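Local coordinates for ubiquitin conjugating enzyme (Plasmodium yoelii, PDB 2PWQ), which probably acts as a ubiquitin-conjugating (E2) enzyme, carrying activated ubiquitin as a thioester on its catalytic cysteine and passing it on toward substrates, at residues N80-Y84 against N85-I89; T93-H97 against P98-S102; T124-L127 against S128-A131. All blocks are in the same frame, centred on the assembly; numbering follows the deposited sequence.

Contact 1. Residues N80-Y84 against N85-I89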
ATOM      1  N   ASN A  80      18.433   4.011   2.149  1.00 49.32           N
ATOM      2  CA  ASN A  80      19.499   4.823   1.537  1.00 51.76           C
ATOM      3  C   ASN A  80      20.303   4.149   0.430  1.00 52.23           C
ATOM      4  O   ASN A  80      20.956   4.831  -0.370  1.00 52.42           O
ATOM      5  CB  ASN A  80      20.407   5.523   2.574  1.00 52.83           C
ATOM      6  CG  ASN A  80      21.041   4.563   3.603  1.00 56.73           C
ATOM      7  OD1 ASN A  80      21.003   3.330   3.468  1.00 61.25           O
ATOM      8  ND2 ASN A  80      21.630   5.149   4.652  1.00 59.14           N
ATOM      9  N   ASP A  81      20.201   2.823   0.356  1.00 52.72           N
ATOM     10  CA  ASP A  81      20.786   2.034  -0.735  1.00 53.10           C
ATOM     11  C   ASP A  81      19.821   1.615  -1.849  1.00 52.48           C
ATOM     12  O   ASP A  81      20.206   0.882  -2.777  1.00 51.74           O
ATOM     13  CB  ASP A  81      21.511   0.798  -0.186  1.00 53.64           C
ATOM     14  CG  ASP A  81      20.754   0.108   0.944  1.00 55.56           C
ATOM     15  OD1 ASP A  81      19.572   0.420   1.204  1.00 55.85           O
ATOM     16  OD2 ASP A  81      21.368  -0.778   1.584  1.00 59.74           O
ATOM     17  N   TYR A  82      18.578   2.068  -1.776  1.00 51.07           N
ATOM     18  CA  TYR A  82      17.648   1.808  -2.862  1.00 50.77           C
ATOM     19  C   TYR A  82      18.327   2.053  -4.230  1.00 52.19           C
ATOM     20  O   TYR A  82      19.043   3.043  -4.375  1.00 52.82           O
ATOM     21  CB  TYR A  82      16.437   2.708  -2.694  1.00 48.67           C
ATOM     22  CG  TYR A  82      15.274   2.352  -3.563  1.00 45.82           C
ATOM     23  CD1 TYR A  82      14.364   1.363  -3.181  1.00 42.90           C
ATOM     24  CD2 TYR A  82      15.072   3.012  -4.777  1.00 42.55           C
ATOM     25  CE1 TYR A  82      13.272   1.055  -4.000  1.00 42.97           C
ATOM     26  CE2 TYR A  82      14.013   2.706  -5.592  1.00 42.47           C
ATOM     27  CZ  TYR A  82      13.119   1.724  -5.211  1.00 42.96           C
ATOM     28  OH  TYR A  82      12.067   1.471  -6.031  1.00 40.99           O
ATOM     29  N   PRO A  83      18.082   1.188  -5.253  1.00 52.82           N
ATOM     30  CA  PRO A  83      17.110   0.102  -5.362  1.00 53.35           C
ATOM     31  C   PRO A  83      17.612  -1.280  -4.949  1.00 53.70           C
ATOM     32  O   PRO A  83      17.031  -2.268  -5.381  1.00 53.72           O
ATOM     33  CB  PRO A  83      16.755   0.104  -6.864  1.00 53.19           C
ATOM     34  CG  PRO A  83      17.873   0.861  -7.550  1.00 52.91           C
ATOM     35  CD  PRO A  83      18.858   1.304  -6.499  1.00 52.94           C
ATOM     36  N   TYR A  84      18.642  -1.336  -4.109  1.00 54.26           N
ATOM     37  CA  TYR A  84      19.293  -2.596  -3.725  1.00 55.39           C
ATOM     38  C   TYR A  84      18.636  -3.195  -2.493  1.00 54.55           C
ATOM     39  O   TYR A  84      18.935  -4.327  -2.122  1.00 54.68           O
ATOM     40  CB  TYR A  84      20.810  -2.405  -3.488  1.00 56.83           C
ATOM     41  CG  TYR A  84      21.622  -1.926  -4.693  1.00 59.38           C
ATOM     42  CD1 TYR A  84      23.015  -2.103  -4.749  1.00 61.39           C
ATOM     43  CD2 TYR A  84      20.997  -1.302  -5.787  1.00 60.82           C
ATOM     44  CE1 TYR A  84      23.759  -1.656  -5.867  1.00 61.25           C
ATOM     45  CE2 TYR A  84      21.712  -0.852  -6.888  1.00 60.92           C
ATOM     46  CZ  TYR A  84      23.083  -1.025  -6.932  1.00 61.86           C
ATOM     47  OH  TYR A  84      23.745  -0.552  -8.051  1.00 62.04           O
ATOM     48  N   ASN A  85      17.759  -2.418  -1.854  1.00 53.13           N
ATOM     49  CA  ASN A  85      16.876  -2.912  -0.792  1.00 51.47           C
ATOM     50  C   ASN A  85      15.441  -2.427  -0.999  1.00 49.53           C
ATOM     51  O   ASN A  85      15.230  -1.378  -1.648  1.00 48.94           O
ATOM     52  CB  ASN A  85      17.401  -2.565   0.600  1.00 52.05           C
ATOM     53  CG  ASN A  85      18.138  -3.728   1.260  1.00 54.81           C
ATOM     54  OD1 ASN A  85      17.971  -3.990   2.457  1.00 58.26           O
ATOM     55  ND2 ASN A  85      18.946  -4.439   0.483  1.00 56.83           N
ATOM     56  N   PRO A  86      14.444  -3.206  -0.500  1.00 47.78           N
ATOM     57  CA  PRO A  86      13.039  -2.826  -0.673  1.00 46.40           C
ATOM     58  C   PRO A  86      12.595  -1.619   0.191  1.00 44.70           C
ATOM     59  O   PRO A  86      13.199  -1.335   1.239  1.00 43.55           O
ATOM     60  CB  PRO A  86      12.282  -4.091  -0.238  1.00 45.47           C
ATOM     61  CG  PRO A  86      13.135  -4.696   0.780  1.00 46.31           C
ATOM     62  CD  PRO A  86      14.552  -4.482   0.245  1.00 47.85           C
ATOM     63  N   PRO A  87      11.535  -0.922  -0.250  1.00 43.91           N
ATOM     64  CA  PRO A  87      10.941   0.096   0.630  1.00 43.19           C
ATOM     65  C   PRO A  87      10.245  -0.585   1.809  1.00 42.80           C
ATOM     66  O   PRO A  87       9.949  -1.793   1.735  1.00 43.04           O
ATOM     67  CB  PRO A  87       9.919   0.783  -0.282  1.00 42.74           C
ATOM     68  CG  PRO A  87       9.566  -0.275  -1.309  1.00 43.64           C
ATOM     69  CD  PRO A  87      10.842  -1.014  -1.550  1.00 42.90           C
ATOM     70  N   LYS A  88      10.033   0.148   2.901  1.00 41.99           N
ATOM     71  CA  LYS A  88       9.105  -0.276   3.936  1.00 40.84           C
ATOM     72  C   LYS A  88       7.816   0.481   3.686  1.00 40.34           C
ATOM     73  O   LYS A  88       7.843   1.680   3.378  1.00 40.33           O
ATOM     74  CB  LYS A  88       9.662  -0.008   5.328  1.00 41.23           C
ATOM     75  CG  LYS A  88      11.082  -0.553   5.495  1.00 42.12           C
ATOM     76  CD  LYS A  88      11.575  -0.569   6.919  1.00 45.72           C
ATOM     77  CE  LYS A  88      12.869  -1.372   7.054  0.50 45.62           C
ATOM     78  NZ  LYS A  88      13.339  -1.391   8.471  0.50 46.33           N
ATOM     79  N   ILE A  89       6.692  -0.224   3.755  1.00 38.88           N
ATOM     80  CA  ILE A  89       5.369   0.358   3.492  1.00 38.37           C
ATOM     81  C   ILE A  89       4.388  -0.069   4.588  1.00 38.49           C
ATOM     82  O   ILE A  89       4.402  -1.230   5.031  1.00 39.61           O
ATOM     83  CB  ILE A  89       4.826  -0.022   2.112  1.00 36.50           C
ATOM     84  CG1 ILE A  89       5.853   0.311   1.029  1.00 38.07           C
ATOM     85  CG2 ILE A  89       3.542   0.705   1.808  1.00 37.20           C
ATOM     86  CD1 ILE A  89       5.425  -0.117  -0.352  1.00 35.73           C
TER
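Y82 reaches forward to N85 and P87 round a tight reversal: the peptide bond before P83 is cis and Y84 N bonds to D81 O at 3.0 Å, which makes D81-Y84 a type VIa turn, after which the chain runs out through N85 and two prolines into the strand at K88. The Y82 ring swings to the side of its own carbonyl carbon (chi1 -168°), which brings CD1 to 3.3 Å from N85 O, an oblique approach, and farther on its CE1 lies 4.0 Å from P87 CD, which stands at the ring edge near its plane. P83 contributes from within the turn, its CB resting over one face of the same ring, toward the rim. At the ring's far end the hydroxyl is taken by E31 of helix 23-37, and both Y82 and P87 pack on I122 of helix 122-134.

The other side of the contact is polar. N85 folds its amide back on the preceding carbonyl, ND2 giving a short hydrogen bond of 2.6 Å to Y84 O. The N-H is fairly straight, at 159°, and the oxygen lies close to the amide plane, yet ND2 comes in from the side of the C=O, at 110°, and out of the carbonyl plane. D81 merely brushes this residue, its OD1 3.7 Å from N85 CB.

Y82-P83 and P86-P87 frame the Y-P-x-x-P-P sequence of E2 enzymes, the loop that leads into strand 88-91. Its chemistry is a cis-proline turn and a tyrosine packed on proline, with little polar bonding: the N85 amide makes the only hydrogen bond between the two segments, and N85 N is buried without a partner in the model, a probable polar cost.

Contact 2. Residues T93-H97 against P98-S102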
ATOM      1  N   THR A  93      -4.051   5.194   6.317  1.00 30.02           N
ATOM      2  CA  THR A  93      -5.507   5.117   6.383  1.00 30.41           C
ATOM      3  C   THR A  93      -5.870   3.817   7.098  1.00 30.92           C
ATOM      4  O   THR A  93      -5.281   2.749   6.860  1.00 31.37           O
ATOM      5  CB  THR A  93      -6.101   5.149   4.982  1.00 30.48           C
ATOM      6  OG1 THR A  93      -5.653   6.331   4.325  1.00 28.34           O
ATOM      7  CG2 THR A  93      -7.603   5.190   5.004  1.00 31.16           C
ATOM      8  N   LYS A  94      -6.792   3.916   8.040  1.00 29.92           N
ATOM      9  CA  LYS A  94      -7.256   2.761   8.773  1.00 29.51           C
ATOM     10  C   LYS A  94      -8.139   1.928   7.854  1.00 29.09           C
ATOM     11  O   LYS A  94      -8.946   2.476   7.080  1.00 31.00           O
ATOM     12  CB  LYS A  94      -8.076   3.269   9.990  1.00 28.52           C
ATOM     13  CG  LYS A  94      -8.317   2.184  11.002  1.00 28.96           C
ATOM     14  CD  LYS A  94      -9.460   2.510  11.897  1.00 35.43           C
ATOM     15  CE  LYS A  94      -8.984   2.893  13.244  1.00 31.09           C
ATOM     16  NZ  LYS A  94      -7.801   2.186  13.871  1.00 35.95           N
ATOM     17  N   ILE A  95      -8.034   0.602   7.978  1.00 30.03           N
ATOM     18  CA  ILE A  95      -8.594  -0.334   7.010  1.00 29.39           C
ATOM     19  C   ILE A  95      -8.842  -1.693   7.697  1.00 28.68           C
ATOM     20  O   ILE A  95      -8.053  -2.123   8.567  1.00 28.38           O
ATOM     21  CB  ILE A  95      -7.675  -0.414   5.697  1.00 28.15           C
ATOM     22  CG1 ILE A  95      -8.244  -1.362   4.620  1.00 29.47           C
ATOM     23  CG2 ILE A  95      -6.200  -0.797   6.046  1.00 29.99           C
ATOM     24  CD1 ILE A  95      -7.437  -1.466   3.294  1.00 29.95           C
ATOM     25  N   TRP A  96      -9.969  -2.325   7.332  1.00 28.65           N
ATOM     26  CA  TRP A  96     -10.367  -3.628   7.863  1.00 30.06           C
ATOM     27  C   TRP A  96     -10.075  -4.689   6.782  1.00 27.81           C
ATOM     28  O   TRP A  96     -10.841  -4.801   5.839  1.00 31.13           O
ATOM     29  CB  TRP A  96     -11.868  -3.631   8.134  1.00 29.86           C
ATOM     30  CG  TRP A  96     -12.331  -4.783   8.928  1.00 32.05           C
ATOM     31  CD1 TRP A  96     -13.118  -5.802   8.505  1.00 34.53           C
ATOM     32  CD2 TRP A  96     -12.068  -5.011  10.309  1.00 35.62           C
ATOM     33  NE1 TRP A  96     -13.337  -6.684   9.526  1.00 33.82           N
ATOM     34  CE2 TRP A  96     -12.718  -6.215  10.658  1.00 34.80           C
ATOM     35  CE3 TRP A  96     -11.370  -4.290  11.299  1.00 33.67           C
ATOM     36  CZ2 TRP A  96     -12.686  -6.745  11.963  1.00 34.81           C
ATOM     37  CZ3 TRP A  96     -11.306  -4.826  12.601  1.00 35.34           C
ATOM     38  CH2 TRP A  96     -11.983  -6.041  12.924  1.00 34.78           C
ATOM     39  N   HIS A  97      -9.018  -5.465   6.967  1.00 30.41           N
ATOM     40  CA  HIS A  97      -8.489  -6.407   5.974  1.00 30.70           C
ATOM     41  C   HIS A  97      -7.637  -7.461   6.677  1.00 32.39           C
ATOM     42  O   HIS A  97      -6.821  -7.117   7.540  1.00 32.47           O
ATOM     43  CB  HIS A  97      -7.595  -5.663   4.971  1.00 30.39           C
ATOM     44  CG  HIS A  97      -7.292  -6.454   3.721  1.00 31.05           C
ATOM     45  ND1 HIS A  97      -6.288  -7.405   3.646  1.00 29.88           N
ATOM     46  CD2 HIS A  97      -7.843  -6.389   2.491  1.00 30.66           C
ATOM     47  CE1 HIS A  97      -6.277  -7.935   2.434  1.00 32.65           C
ATOM     48  NE2 HIS A  97      -7.208  -7.335   1.709  1.00 30.54           N
ATOM     49  N   PRO A  98      -7.817  -8.773   6.342  1.00 32.78           N
ATOM     50  CA  PRO A  98      -7.080  -9.808   7.080  1.00 33.98           C
ATOM     51  C   PRO A  98      -5.571  -9.686   6.967  1.00 35.26           C
ATOM     52  O   PRO A  98      -4.831 -10.186   7.820  1.00 36.06           O
ATOM     53  CB  PRO A  98      -7.570 -11.126   6.445  1.00 34.20           C
ATOM     54  CG  PRO A  98      -8.169 -10.708   5.117  1.00 34.76           C
ATOM     55  CD  PRO A  98      -8.754  -9.360   5.372  1.00 33.54           C
ATOM     56  N   ASN A  99      -5.101  -9.052   5.892  1.00 35.92           N
ATOM     57  CA  ASN A  99      -3.674  -8.923   5.691  1.00 36.09           C
ATOM     58  C   ASN A  99      -3.024  -7.612   6.128  1.00 36.29           C
ATOM     59  O   ASN A  99      -1.856  -7.345   5.771  1.00 36.09           O
ATOM     60  CB  ASN A  99      -3.356  -9.221   4.224  1.00 36.61           C
ATOM     61  CG  ASN A  99      -3.762 -10.622   3.835  1.00 37.86           C
ATOM     62  OD1 ASN A  99      -3.327 -11.595   4.459  1.00 41.41           O
ATOM     63  ND2 ASN A  99      -4.607 -10.735   2.834  1.00 36.55           N
ATOM     64  N   ILE A 100      -3.741  -6.828   6.959  1.00 36.26           N
ATOM     65  CA  ILE A 100      -3.293  -5.491   7.383  1.00 35.71           C
ATOM     66  C   ILE A 100      -3.772  -5.270   8.833  1.00 36.53           C
ATOM     67  O   ILE A 100      -4.943  -5.511   9.143  1.00 35.92           O
ATOM     68  CB  ILE A 100      -3.890  -4.364   6.491  1.00 35.34           C
ATOM     69  CG1 ILE A 100      -3.724  -4.663   4.985  1.00 33.76           C
ATOM     70  CG2 ILE A 100      -3.248  -2.998   6.797  1.00 35.81           C
ATOM     71  CD1 ILE A 100      -4.649  -3.824   4.124  1.00 34.08           C
ATOM     72  N   SER A 101      -2.862  -4.859   9.709  1.00 37.78           N
ATOM     73  CA  SER A 101      -3.229  -4.545  11.097  1.00 39.02           C
ATOM     74  C   SER A 101      -4.304  -3.442  11.102  1.00 39.17           C
ATOM     75  O   SER A 101      -4.121  -2.338  10.538  1.00 38.89           O
ATOM     76  CB  SER A 101      -1.995  -4.185  11.923  1.00 38.91           C
ATOM     77  OG  SER A 101      -2.340  -3.781  13.242  1.00 40.87           O
ATOM     78  N   SER A 102      -5.457  -3.794  11.675  1.00 39.09           N
ATOM     79  CA  SER A 102      -6.589  -2.879  11.826  1.00 38.51           C
ATOM     80  C   SER A 102      -6.246  -1.720  12.773  1.00 38.62           C
ATOM     81  O   SER A 102      -7.000  -0.782  12.847  1.00 38.29           O
ATOM     82  CB  SER A 102      -7.818  -3.605  12.378  1.00 38.25           C
ATOM     83  OG  SER A 102      -7.626  -3.989  13.757  1.00 37.74           O
TER
HETATM   84  O   HOH W   1      -7.426  -4.657   9.152  1.00 43.60           O
HETATM   85  O   HOH W   2      -5.849   0.050   9.896  1.00 49.66           O
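H97 receives the backbone of N99 on its ring: N99 N donates to H97 ND1 at 3.0 Å, slightly bent at 155°, from a position tilted 19° out of the ring plane. With ND1 accepting, the opposite nitrogen, NE2, is the one bonded to L132 O of helix 122-134, and the imidazole is pinned at both ends. I100 N closes a type I turn on H97 O (3.1 Å), lying above the carbonyl plane. Farther back, K94 bends its chain to place NZ 3.2 Å from S102 O, in the carbonyl plane. Two waters bridge the arms of the loop: one accepts from H97 N at 2.8 Å and lies within bonding distance of I95 O and I100 O, the other links I95 N with S101 O.

Packing begins at the same ring. P98 CD sits over one face, 3.9 Å from the centroid, a CH-pi contact. I100, with CG1 beside its backbone N (chi1 -49°), sends CD1 to both H97 CB at 3.6 Å and I95 CD1 at 3.7 Å. Away from the imidazole, W96 meets S102 CB obliquely through CZ3.

H97-P98-N99 is the HPN signature of E2 enzymes; the N99 side chain lies about 7 Å from that of C108, the predicted thioester cysteine. I95, H97 and I100 press on L133 of helix 122-134, while W96 and P98 face the other way, into helices 144-152 and 154-168.

Contact 3. Residues T124-L127 against S128-A131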
ATOM      1  N   THR A 124       5.073  -0.638  -8.494  1.00 36.20           N
ATOM      2  CA  THR A 124       4.686  -2.042  -8.603  1.00 36.82           C
ATOM      3  C   THR A 124       4.461  -2.648  -7.178  1.00 36.66           C
ATOM      4  O   THR A 124       3.553  -3.465  -6.991  1.00 36.34           O
ATOM      5  CB  THR A 124       5.529  -2.883  -9.661  1.00 37.89           C
ATOM      6  OG1 THR A 124       6.897  -2.992  -9.263  1.00 40.96           O
ATOM      7  CG2 THR A 124       5.474  -2.210 -11.070  1.00 35.81           C
ATOM      8  N   ALA A 125       5.232  -2.214  -6.183  1.00 36.12           N
ATOM      9  CA  ALA A 125       4.963  -2.616  -4.775  1.00 35.53           C
ATOM     10  C   ALA A 125       3.558  -2.211  -4.362  1.00 34.67           C
ATOM     11  O   ALA A 125       2.833  -2.978  -3.730  1.00 33.83           O
ATOM     12  CB  ALA A 125       5.999  -2.034  -3.802  1.00 35.26           C
ATOM     13  N   LEU A 126       3.178  -1.000  -4.748  1.00 34.37           N
ATOM     14  CA  LEU A 126       1.854  -0.505  -4.472  1.00 34.36           C
ATOM     15  C   LEU A 126       0.743  -1.195  -5.259  1.00 34.24           C
ATOM     16  O   LEU A 126      -0.342  -1.419  -4.717  1.00 32.98           O
ATOM     17  CB  LEU A 126       1.785   1.025  -4.641  1.00 35.54           C
ATOM     18  CG  LEU A 126       2.716   1.868  -3.749  1.00 33.92           C
ATOM     19  CD1 LEU A 126       2.630   3.326  -4.167  1.00 34.10           C
ATOM     20  CD2 LEU A 126       2.415   1.680  -2.259  1.00 30.83           C
ATOM     21  N   LEU A 127       0.982  -1.493  -6.543  1.00 33.30           N
ATOM     22  CA  LEU A 127       0.008  -2.257  -7.327  1.00 33.00           C
ATOM     23  C   LEU A 127      -0.224  -3.627  -6.679  1.00 32.27           C
ATOM     24  O   LEU A 127      -1.336  -4.134  -6.675  1.00 33.33           O
ATOM     25  CB  LEU A 127       0.489  -2.491  -8.765  1.00 33.84           C
ATOM     26  CG  LEU A 127       0.259  -1.416  -9.837  1.00 36.75           C
ATOM     27  CD1 LEU A 127       0.948  -1.868 -11.147  1.00 42.58           C
ATOM     28  CD2 LEU A 127      -1.252  -1.061 -10.110  1.00 40.32           C
ATOM     29  N   SER A 128       0.800  -4.233  -6.117  1.00 30.79           N
ATOM     30  CA  SER A 128       0.597  -5.556  -5.575  1.00 33.06           C
ATOM     31  C   SER A 128      -0.133  -5.477  -4.223  1.00 31.42           C
ATOM     32  O   SER A 128      -0.720  -6.460  -3.753  1.00 31.60           O
ATOM     33  CB  SER A 128       1.922  -6.296  -5.398  1.00 33.11           C
ATOM     34  OG  SER A 128       2.450  -5.917  -4.139  1.00 40.47           O
ATOM     35  N   ILE A 129      -0.098  -4.310  -3.580  1.00 31.19           N
ATOM     36  CA  ILE A 129      -0.839  -4.148  -2.346  1.00 29.96           C
ATOM     37  C   ILE A 129      -2.277  -3.932  -2.754  1.00 29.65           C
ATOM     38  O   ILE A 129      -3.173  -4.503  -2.142  1.00 31.47           O
ATOM     39  CB  ILE A 129      -0.281  -2.985  -1.490  1.00 30.28           C
ATOM     40  CG1 ILE A 129       1.080  -3.416  -0.912  1.00 30.63           C
ATOM     41  CG2 ILE A 129      -1.263  -2.626  -0.303  1.00 29.94           C
ATOM     42  CD1 ILE A 129       1.994  -2.272  -0.538  1.00 31.82           C
ATOM     43  N   GLN A 130      -2.525  -3.125  -3.782  1.00 28.81           N
ATOM     44  CA  GLN A 130      -3.889  -2.965  -4.255  1.00 29.95           C
ATOM     45  C   GLN A 130      -4.495  -4.318  -4.702  1.00 29.66           C
ATOM     46  O   GLN A 130      -5.711  -4.568  -4.538  1.00 28.33           O
ATOM     47  CB  GLN A 130      -3.916  -1.949  -5.393  1.00 27.74           C
ATOM     48  CG  GLN A 130      -5.284  -1.677  -6.017  1.00 29.53           C
ATOM     49  CD  GLN A 130      -5.165  -0.860  -7.276  1.00 33.98           C
ATOM     50  OE1 GLN A 130      -4.474  -1.272  -8.194  1.00 41.33           O
ATOM     51  NE2 GLN A 130      -5.850   0.294  -7.342  1.00 36.76           N
ATOM     52  N   ALA A 131      -3.662  -5.178  -5.301  1.00 31.33           N
ATOM     53  CA  ALA A 131      -4.106  -6.538  -5.641  1.00 32.61           C
ATOM     54  C   ALA A 131      -4.586  -7.284  -4.396  1.00 32.91           C
ATOM     55  O   ALA A 131      -5.647  -7.895  -4.424  1.00 33.20           O
ATOM     56  CB  ALA A 131      -3.000  -7.351  -6.415  1.00 31.10           C
TER
HETATM   57  O   HOH W   3      -3.373  -4.026  -8.638  1.00 39.77           O
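I129 lays its side chain along the previous turn of the helix, CG1 3.3 Å and CD1 3.4 Å from A125 O, and CD1 goes on to meet L126 CD2 at 4.3 Å. A125 O is crowded: besides those carbons it takes a hydrogen bond from S128 OG at 3.0 Å. The serine can do this because OG stands between its backbone N and carbonyl carbon (chi1 85°), the position from which it curls back one turn. I129 N is weakly shared between A125 O and L126 O, while regular i to i+4 bonds join Q130 N to L126 O and A131 N to L127 O. This is the middle of helix 122-134 of the E2 fold, and its buried face, A125, L126 and I129, lies on I89 of the sheet's edge strand 88-91. T124 and A131, with the partly exposed S128, form the solvent side. Round the helix, L127 and Q130 make a partly exposed flank against I43, running side by side; between the two side chains the closest approach is L127 CD2 to Q130 OE1, 3.8 Å. A water donates to L127 O at 2.8 Å and to Q130 OE1, while Q130 NE2 turns to E42 and the backbone of K60.

In the fold
Contact 2 is the most buried of the three; contacts 1 and 3 are each part core, part surface. Helix 122-134 ties them together. Contact 3 lies on it and touches contact 1 directly, I89 CD1 meeting A125, L126 and I129, whereas contact 2 does not touch contact 3 but reaches the helix's later residues, L132 and L133. Contact 1 runs into the start of strand 88-91 and contact 2 begins two residues after it ends, their centres 23 Å apart. Chemistry follows place: a cis proline and a buried tyrosine shape the partly buried turn, a bonded histidine and bridging waters tie the loop near C108, the predicted active-site cysteine, and the helix relies on repeated backbone bonds.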